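Protein angel homolog 2 (Homo sapiens, PDB 6RW0) removes 2',3'-cyclic phosphates as a phosphatase of the CCR4/nocturin family, and probably binds the 3'-untranslated regions of mRNA. Local coordinates at residues N48-L60 and S415-L429. Residues are numbered along the deposited sequence; the frame is centred on the assembly and turned at random.
Sequences NKFDFSVMSYNIL and SSDHLPLLAKFRLEL
Strands 49-58 and 421-428 pair antiparallel in one sheet of the endonuclease/exonuclease/phosphatase fold, and the end of strand 49-58, at Asn58, meets the loop before 421-428 close to a bound magnesium ion. Main-chain bonds run from Asn48 with Leu429 to Ser56 with Leu421. Arg426 grips Asp51 side-on in a salt bridge, each carboxylate oxygen using its syn lone pair. Arg426 NE reaches Asp51 OD1 at 2.8 Å and its NH2 reaches Asp51 OD2 at 2.9 Å, with the two flat groups only 16° apart. Lys49 CD lies over one guanidinium face, 3.6 Å from Arg426 NE. The Lys49 chain bends at chi2 and chi4, and its NZ makes a weak bond to Asp51 OD2. Water 1 links that same oxygen to Lys424 NZ. An alanine in place of Arg426 would remove both bonds and is likely to leave the Asp51 carboxylate freer to turn. On the other face of the sheet, Phe425 CB sits over the Phe52 ring, 3.9 Å from Phe52 CE1. Back on the face of Asp51 and Met55, Pro420 CB packs on the Tyr57 ring, 3.7 Å from Tyr57 CG, and Tyr57 OH bonds to Glu92 of helix 82-96. At the loop end the Asn58 amide stacks on the His418 ring, planes 11° apart. Asn58 ND2 bonds to Asp236, and His418 ND1 to Asp364. Ser416 OG donates to Asn58 O at 2.7 Å and accepts from His418 N in an ST turn. The Asn58 side chain lies about 4 Å from the magnesium ion. The chemistry thus differs along the pair: a partly exposed charge network at one end, and at the other buried polar groups, Asn58 among them near the metal, held by hydrogen bonds.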
loop_
_atom_site.group_PDB
_atom_site.type_symbol
_atom_site.label_atom_id
_atom_site.label_comp_id
_atom_site.label_asym_id
_atom_site.label_seq_id
_atom_site.Cartn_x
_atom_site.Cartn_y
_atom_site.Cartn_z
ATOM N N ASN A 48 -2.949 17.680 24.699
ATOM C CA ASN A 48 -2.290 16.366 24.909
ATOM C C ASN A 48 -2.459 15.543 23.627
ATOM O O ASN A 48 -3.498 14.936 23.473
ATOM C CB ASN A 48 -2.897 15.609 26.082
ATOM C CG ASN A 48 -2.616 16.276 27.410
ATOM O OD1 ASN A 48 -1.494 16.689 27.676
ATOM N ND2 ASN A 48 -3.634 16.378 28.243
ATOM N N LYS A 49 -1.460 15.524 22.758
ATOM C CA LYS A 49 -1.578 14.852 21.446
ATOM C C LYS A 49 -0.206 14.442 20.933
ATOM O O LYS A 49 0.772 14.991 21.380
ATOM C CB LYS A 49 -2.159 15.856 20.450
ATOM C CG LYS A 49 -1.112 16.822 19.909
ATOM C CD LYS A 49 -1.569 18.225 19.685
ATOM C CE LYS A 49 -0.432 19.220 19.589
ATOM N NZ LYS A 49 0.663 18.778 18.698
ATOM N N PHE A 50 -0.175 13.493 20.002
ATOM C CA PHE A 50 1.043 13.072 19.284
ATOM C C PHE A 50 0.702 13.212 17.801
ATOM O O PHE A 50 -0.193 12.540 17.385
ATOM C CB PHE A 50 1.455 11.649 19.648
ATOM C CG PHE A 50 2.628 11.128 18.865
ATOM C CD1 PHE A 50 3.911 11.562 19.123
ATOM C CD2 PHE A 50 2.448 10.204 17.855
ATOM C CE1 PHE A 50 4.987 11.068 18.410
ATOM C CE2 PHE A 50 3.523 9.725 17.137
ATOM C CZ PHE A 50 4.790 10.154 17.410
ATOM N N ASP A 51 1.405 14.046 17.050
ATOM C CA ASP A 51 1.121 14.274 15.619
ATOM C C ASP A 51 2.234 13.604 14.822
ATOM O O ASP A 51 3.353 13.659 15.254
ATOM C CB ASP A 51 1.057 15.763 15.283
ATOM C CG ASP A 51 -0.163 16.478 15.830
ATOM O OD1 ASP A 51 -1.049 15.825 16.324
ATOM O OD2 ASP A 51 -0.190 17.695 15.733
ATOM N N PHE A 52 1.907 12.944 13.722
ATOM C CA PHE A 52 2.924 12.292 12.879
ATOM C C PHE A 52 2.382 12.208 11.465
ATOM O O PHE A 52 1.204 12.114 11.272
ATOM C CB PHE A 52 3.305 10.913 13.421
ATOM C CG PHE A 52 2.203 9.895 13.376
ATOM C CD1 PHE A 52 1.181 9.903 14.299
ATOM C CD2 PHE A 52 2.183 8.939 12.384
ATOM C CE1 PHE A 52 0.171 8.965 14.243
ATOM C CE2 PHE A 52 1.171 8.003 12.332
ATOM C CZ PHE A 52 0.170 8.016 13.260
ATOM N N SER A 53 3.300 12.231 10.527
ATOM C CA SER A 53 2.986 12.131 9.113
ATOM C C SER A 53 3.473 10.811 8.529
ATOM O O SER A 53 4.443 10.211 9.012
ATOM C CB SER A 53 3.604 13.296 8.336
ATOM O OG SER A 53 5.010 13.337 8.528
ATOM N N VAL A 54 2.773 10.368 7.484
ATOM C CA VAL A 54 3.017 9.097 6.814
ATOM C C VAL A 54 3.003 9.323 5.312
ATOM O O VAL A 54 2.049 9.902 4.776
ATOM C CB VAL A 54 1.950 8.040 7.164
ATOM C CG1 VAL A 54 2.239 6.718 6.422
ATOM C CG2 VAL A 54 1.860 7.806 8.646
ATOM N N MET A 55 4.026 8.817 4.657
ATOM C CA MET A 55 4.141 8.856 3.192
ATOM C C MET A 55 4.088 7.420 2.659
ATOM O O MET A 55 4.795 6.600 3.213
ATOM C CB MET A 55 5.461 9.483 2.767
ATOM C CG MET A 55 5.673 9.395 1.281
ATOM S SD MET A 55 7.252 10.086 0.774
ATOM C CE MET A 55 6.806 11.808 0.678
ATOM N N SER A 56 3.257 7.133 1.661
ATOM C CA SER A 56 3.195 5.820 0.979
ATOM C C SER A 56 3.649 6.072 -0.456
ATOM O O SER A 56 3.059 6.916 -1.084
ATOM C CB SER A 56 1.833 5.209 1.034
ATOM O OG SER A 56 1.863 3.916 0.477
ATOM N N TYR A 57 4.676 5.392 -0.936
ATOM C CA TYR A 57 5.214 5.688 -2.275
ATOM C C TYR A 57 5.721 4.412 -2.951
ATOM O O TYR A 57 6.647 3.830 -2.435
ATOM C CB TYR A 57 6.357 6.694 -2.119
ATOM C CG TYR A 57 6.798 7.436 -3.356
ATOM C CD1 TYR A 57 6.120 7.326 -4.551
ATOM C CD2 TYR A 57 7.868 8.294 -3.289
ATOM C CE1 TYR A 57 6.522 8.038 -5.666
ATOM C CE2 TYR A 57 8.281 9.016 -4.390
ATOM C CZ TYR A 57 7.612 8.877 -5.584
ATOM O OH TYR A 57 8.006 9.579 -6.679
ATOM N N ASN A 58 5.151 4.044 -4.092
ATOM C CA ASN A 58 5.692 2.969 -4.947
ATOM C C ASN A 58 6.707 3.707 -5.835
ATOM O O ASN A 58 6.279 4.496 -6.638
ATOM C CB ASN A 58 4.568 2.282 -5.712
ATOM C CG ASN A 58 5.089 1.258 -6.691
ATOM O OD1 ASN A 58 6.175 1.392 -7.195
ATOM N ND2 ASN A 58 4.298 0.246 -6.966
ATOM N N ILE A 59 8.003 3.471 -5.652
ATOM C CA ILE A 59 9.074 4.289 -6.288
ATOM C C ILE A 59 9.494 3.751 -7.654
ATOM O O ILE A 59 10.282 4.414 -8.280
ATOM C CB ILE A 59 10.267 4.447 -5.323
ATOM C CG1 ILE A 59 11.049 3.147 -5.106
ATOM C CG2 ILE A 59 9.797 5.048 -4.009
ATOM C CD1 ILE A 59 12.351 3.343 -4.378
ATOM N N LEU A 60 8.971 2.608 -8.076
ATOM C CA LEU A 60 9.259 1.977 -9.366
ATOM C C LEU A 60 10.661 1.369 -9.371
ATOM O O LEU A 60 11.667 2.082 -9.418
ATOM C CB LEU A 60 9.014 2.911 -10.558
ATOM C CG LEU A 60 9.330 2.344 -11.948
ATOM C CD1 LEU A 60 8.600 1.058 -12.278
ATOM C CD2 LEU A 60 9.018 3.427 -12.987
ATOM N N SER A 415 9.690 10.957 -10.726
ATOM C CA SER A 415 10.541 9.872 -11.204
ATOM C C SER A 415 10.028 8.479 -10.858
ATOM O O SER A 415 10.782 7.504 -10.966
ATOM C CB SER A 415 11.990 10.067 -10.754
ATOM O OG SER A 415 12.609 11.071 -11.549
ATOM N N SER A 416 8.754 8.348 -10.515
ATOM C CA SER A 416 8.087 7.060 -10.461
ATOM C C SER A 416 6.854 7.096 -11.361
ATOM O O SER A 416 6.382 8.172 -11.747
ATOM C CB SER A 416 7.678 6.725 -9.024
ATOM O OG SER A 416 6.901 5.554 -9.023
ATOM N N ASP A 417 6.345 5.913 -11.720
ATOM C CA ASP A 417 5.044 5.828 -12.382
ATOM C C ASP A 417 3.887 5.919 -11.393
ATOM O O ASP A 417 2.725 5.868 -11.815
ATOM C CB ASP A 417 4.915 4.625 -13.334
ATOM C CG ASP A 417 5.074 3.287 -12.662
ATOM O OD1 ASP A 417 5.544 3.230 -11.516
ATOM O OD2 ASP A 417 4.724 2.275 -13.316
ATOM N N HIS A 418 4.172 6.088 -10.106
ATOM C CA HIS A 418 3.160 6.403 -9.114
ATOM C C HIS A 418 3.438 7.766 -8.500
ATOM O O HIS A 418 4.557 8.287 -8.557
ATOM C CB HIS A 418 3.142 5.390 -7.958
ATOM C CG HIS A 418 2.781 4.008 -8.373
ATOM N ND1 HIS A 418 1.652 3.360 -7.919
ATOM C CD2 HIS A 418 3.392 3.147 -9.219
ATOM C CE1 HIS A 418 1.588 2.159 -8.461
ATOM N NE2 HIS A 418 2.632 2.005 -9.260
ATOM N N LEU A 419 2.373 8.359 -7.886
ATOM C CA LEU A 419 2.548 9.535 -7.056
ATOM C C LEU A 419 2.656 9.141 -5.590
ATOM O O LEU A 419 2.023 8.172 -5.155
ATOM C CB LEU A 419 1.325 10.442 -7.180
ATOM C CG LEU A 419 1.073 11.041 -8.558
ATOM C CD1 LEU A 419 -0.259 11.795 -8.572
ATOM C CD2 LEU A 419 2.189 11.964 -8.955
ATOM N N PRO A 420 3.431 9.877 -4.789
ATOM C CA PRO A 420 3.442 9.613 -3.344
ATOM C C PRO A 420 2.178 10.132 -2.677
ATOM O O PRO A 420 1.679 11.210 -3.009
ATOM C CB PRO A 420 4.682 10.367 -2.850
ATOM C CG PRO A 420 4.854 11.482 -3.842
ATOM C CD PRO A 420 4.392 10.934 -5.172
ATOM N N LEU A 421 1.671 9.361 -1.724
ATOM C CA LEU A 421 0.549 9.745 -0.877
ATOM C C LEU A 421 1.122 10.228 0.444
ATOM O O LEU A 421 2.138 9.703 0.914
ATOM C CB LEU A 421 -0.352 8.534 -0.638
ATOM C CG LEU A 421 -1.318 8.160 -1.769
ATOM C CD1 LEU A 421 -0.621 7.774 -3.059
ATOM C CD2 LEU A 421 -2.255 7.022 -1.320
ATOM N N LEU A 422 0.492 11.234 1.046
ATOM C CA LEU A 422 1.026 11.800 2.277
ATOM C C LEU A 422 -0.116 12.282 3.144
ATOM O O LEU A 422 -1.017 12.977 2.661
ATOM C CB LEU A 422 1.987 12.946 1.953
ATOM C CG LEU A 422 2.698 13.645 3.111
ATOM C CD1 LEU A 422 3.670 12.744 3.862
ATOM C CD2 LEU A 422 3.433 14.889 2.566
ATOM N N ALA A 423 -0.061 11.931 4.428
ATOM C CA ALA A 423 -1.083 12.306 5.387
ATOM C C ALA A 423 -0.426 12.757 6.678
ATOM O O ALA A 423 0.639 12.257 7.055
ATOM C CB ALA A 423 -1.982 11.113 5.710
ATOM N N LYS A 424 -1.100 13.662 7.382
ATOM C CA LYS A 424 -0.726 14.015 8.745
ATOM C C LYS A 424 -1.841 13.585 9.688
ATOM O O LYS A 424 -3.008 13.936 9.471
ATOM C CB LYS A 424 -0.458 15.505 8.922
ATOM C CG LYS A 424 0.074 15.804 10.323
ATOM C CD LYS A 424 0.814 17.132 10.411
ATOM C CE LYS A 424 0.459 17.853 11.702
ATOM N NZ LYS A 424 1.437 18.912 12.053
ATOM N N PHE A 425 -1.461 12.854 10.721
ATOM C CA PHE A 425 -2.406 12.289 11.700
ATOM C C PHE A 425 -2.173 12.867 13.094
ATOM O O PHE A 425 -1.094 13.315 13.385
ATOM C CB PHE A 425 -2.234 10.773 11.808
ATOM C CG PHE A 425 -2.610 10.007 10.570
ATOM C CD1 PHE A 425 -3.923 9.876 10.174
ATOM C CD2 PHE A 425 -1.635 9.401 9.809
ATOM C CE1 PHE A 425 -4.251 9.175 9.030
ATOM C CE2 PHE A 425 -1.968 8.708 8.666
ATOM C CZ PHE A 425 -3.271 8.589 8.284
ATOM N N ARG A 426 -3.212 12.819 13.910
ATOM C CA ARG A 426 -3.143 13.214 15.323
ATOM C C ARG A 426 -3.607 12.036 16.181
ATOM O O ARG A 426 -4.667 11.523 15.926
ATOM C CB ARG A 426 -4.054 14.406 15.620
ATOM C CG ARG A 426 -4.167 14.703 17.106
ATOM C CD ARG A 426 -4.527 16.148 17.382
ATOM N NE ARG A 426 -3.511 17.046 16.900
ATOM C CZ ARG A 426 -3.732 18.308 16.577
ATOM N NH1 ARG A 426 -4.924 18.829 16.757
ATOM N NH2 ARG A 426 -2.766 19.048 16.087
ATOM N N LEU A 427 -2.823 11.634 17.165
ATOM C CA LEU A 427 -3.281 10.667 18.169
ATOM C C LEU A 427 -3.603 11.503 19.410
ATOM O O LEU A 427 -2.699 12.103 19.938
ATOM C CB LEU A 427 -2.170 9.665 18.450
ATOM C CG LEU A 427 -2.443 8.727 19.615
ATOM C CD1 LEU A 427 -3.693 7.918 19.372
ATOM C CD2 LEU A 427 -1.248 7.837 19.865
ATOM N N GLU A 428 -4.864 11.576 19.785
ATOM C CA GLU A 428 -5.267 12.289 20.989
ATOM C C GLU A 428 -4.908 11.462 22.217
ATOM O O GLU A 428 -5.138 10.250 22.251
ATOM C CB GLU A 428 -6.776 12.525 20.984
ATOM C CG GLU A 428 -7.283 13.311 19.800
ATOM C CD GLU A 428 -7.096 14.803 19.959
ATOM O OE1 GLU A 428 -6.435 15.232 20.933
ATOM O OE2 GLU A 428 -7.622 15.547 19.106
ATOM N N LEU A 429 -4.359 12.129 23.230
ATOM C CA LEU A 429 -3.893 11.464 24.444
ATOM C C LEU A 429 -4.671 11.944 25.667
ATOM O O LEU A 429 -5.405 12.928 25.595
ATOM C CB LEU A 429 -2.398 11.739 24.643
ATOM C CG LEU A 429 -1.489 11.237 23.521
ATOM C CD1 LEU A 429 -0.055 11.667 23.738
ATOM C CD2 LEU A 429 -1.578 9.728 23.421
HETATM O O HOH W 1 1.674 19.098 14.605
HETATM O O HOH W 2 6.603 10.240 -8.979
HETATM O O HOH W 3 2.697 5.501 -4.567
HETATM O O HOH W 4 5.794 0.982 -10.058
#